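Local coordinates for putative flagellar motor switch protein FliN (Thermotoga maritima, PDB 1O6A), which probably forms part of the flagellar switch complex (C-ring), which sets the direction of motor rotation, at the interface of chains A and B. Residues are numbered along the deposited sequence; one frame, centred on the assembly and turned at random. Chains: chain A/B, putative flagellar motor switch protein FliN.

The interface of chains A and B. Residues chain A 17-20; chain B 32-35.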
loop_
_atom_site.group_PDB
_atom_site.type_symbol
_atom_site.label_atom_id
_atom_site.label_comp_id
_atom_site.label_asym_id
_atom_site.label_seq_id
_atom_site.Cartn_x
_atom_site.Cartn_y
_atom_site.Cartn_z
ATOM N N LEU A 17 13.314 -16.213 12.711
ATOM C CA LEU A 17 13.997 -15.483 11.646
ATOM C C LEU A 17 13.510 -15.820 10.261
ATOM O O LEU A 17 13.668 -15.008 9.341
ATOM C CB LEU A 17 15.508 -15.689 11.709
ATOM C CG LEU A 17 16.209 -15.052 12.907
ATOM C CD1 LEU A 17 17.681 -15.418 12.843
ATOM C CD2 LEU A 17 16.024 -13.563 12.921
ATOM N N ASP A 18 12.957 -17.016 10.094
ATOM C CA ASP A 18 12.516 -17.482 8.774
ATOM C C ASP A 18 11.022 -17.294 8.521
ATOM O O ASP A 18 10.537 -17.666 7.478
ATOM C CB ASP A 18 12.907 -18.966 8.573
ATOM C CG ASP A 18 13.908 -19.165 7.432
ATOM O OD1 ASP A 18 14.141 -18.205 6.636
ATOM O OD2 ASP A 18 14.523 -20.244 7.283
ATOM N N ILE A 19 10.297 -16.684 9.453
ATOM C CA ILE A 19 8.872 -16.469 9.275
ATOM C C ILE A 19 8.631 -15.468 8.178
ATOM O O ILE A 19 9.130 -14.348 8.239
ATOM C CB ILE A 19 8.221 -15.995 10.591
ATOM C CG1 ILE A 19 8.314 -17.118 11.604
ATOM C CG2 ILE A 19 6.746 -15.572 10.366
ATOM C CD1 ILE A 19 8.013 -16.685 13.037
ATOM N N PRO A 20 7.877 -15.862 7.142
ATOM C CA PRO A 20 7.450 -14.900 6.105
ATOM C C PRO A 20 6.470 -13.843 6.602
ATOM O O PRO A 20 5.477 -14.157 7.284
ATOM C CB PRO A 20 6.743 -15.788 5.067
ATOM C CG PRO A 20 7.268 -17.151 5.301
ATOM C CD PRO A 20 7.438 -17.237 6.818
HETATM N N MSE B 32 8.744 -11.184 2.805
HETATM C CA MSE B 32 10.124 -11.405 3.182
HETATM C C MSE B 32 10.180 -11.975 4.589
HETATM O O MSE B 32 9.201 -11.902 5.325
HETATM C CB MSE B 32 10.897 -10.090 3.145
HETATM C CG MSE B 32 10.332 -9.082 4.012
HETATM SE SE MSE B 32 11.467 -7.381 3.917
HETATM C CE MSE B 32 11.340 -7.045 2.242
ATOM N N THR B 33 11.318 -12.517 4.964
ATOM C CA THR B 33 11.447 -13.112 6.309
ATOM C C THR B 33 11.611 -12.013 7.351
ATOM O O THR B 33 12.027 -10.873 7.060
ATOM C CB THR B 33 12.615 -14.104 6.442
ATOM O OG1 THR B 33 13.864 -13.409 6.319
ATOM C CG2 THR B 33 12.578 -15.228 5.371
ATOM N N LEU B 34 11.311 -12.353 8.585
ATOM C CA LEU B 34 11.623 -11.461 9.690
ATOM C C LEU B 34 13.108 -11.067 9.727
ATOM O O LEU B 34 13.466 -9.939 10.060
ATOM C CB LEU B 34 11.288 -12.181 11.015
ATOM C CG LEU B 34 11.590 -11.366 12.290
ATOM C CD1 LEU B 34 10.791 -10.094 12.344
ATOM C CD2 LEU B 34 11.308 -12.200 13.511
ATOM N N LYS B 35 13.998 -11.998 9.424
ATOM C CA LYS B 35 15.422 -11.683 9.416
ATOM C C LYS B 35 15.674 -10.490 8.498
ATOM O O LYS B 35 16.287 -9.500 8.896
ATOM C CB LYS B 35 16.244 -12.873 8.935
ATOM C CG LYS B 35 17.761 -12.676 9.085
ATOM C CD LYS B 35 18.520 -13.927 8.602
ATOM C CE LYS B 35 19.778 -13.598 7.791
ATOM N NZ LYS B 35 19.498 -13.103 6.395
#
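B:Thr33 meets A:Leu17 and A:Asp18 with both branches of its side chain, set by a chi1 of 67°. This torsion places OG1 between its own backbone N and carbonyl carbon, and CG2 anti to the carbonyl carbon. The methyl CG2 then lies 3.6 Å from OD1 of the A:Asp18 carboxylate. The two side chains run alongside each other and point the same way. The B:Thr33 hydroxyl OG1 sits 3.4 Å from the A:Leu17 carbonyl O, a close polar approach. On A:Leu17, CG is anti to the carbonyl carbon (chi1 -69°), and the branch methyl CD2 comes to 4.0 Å from B:Lys35 CA. The A:Leu17 CB also packs on B:Lys35 CB, the two side chains crossing at a slant. B:Lys35 thus offers the base of its side chain to this apolar contact, while its chain bends farther out, at chi3 and chi4.

Backbone hydrogen bonds join the segments. B:Lys35 N donates to A:Leu17 O at 3.0 Å. B:Leu34 N donates to A:Ile19 O, also at 3.0 Å, and the angle at the hydrogen is 141°. Both donors belong to the first turn of helix 34-39, where amide N-H groups lack acceptors within their own helix. The loop carbonyls of chain A therefore cap the start of this helix. Beside the cap, A:Pro20 forms an antiparallel beta bridge with B:Thr33. It links the start of strand 20-26 to the end of strand 28-33 of the other chain.

The patch is one part of a two-fold symmetric interface and has a twin with the chains exchanged. It ties the loop after helix 11-16 to the strand-helix junction of the partner. It probably helps hold the two FliN C-terminal fragments together as a dimer.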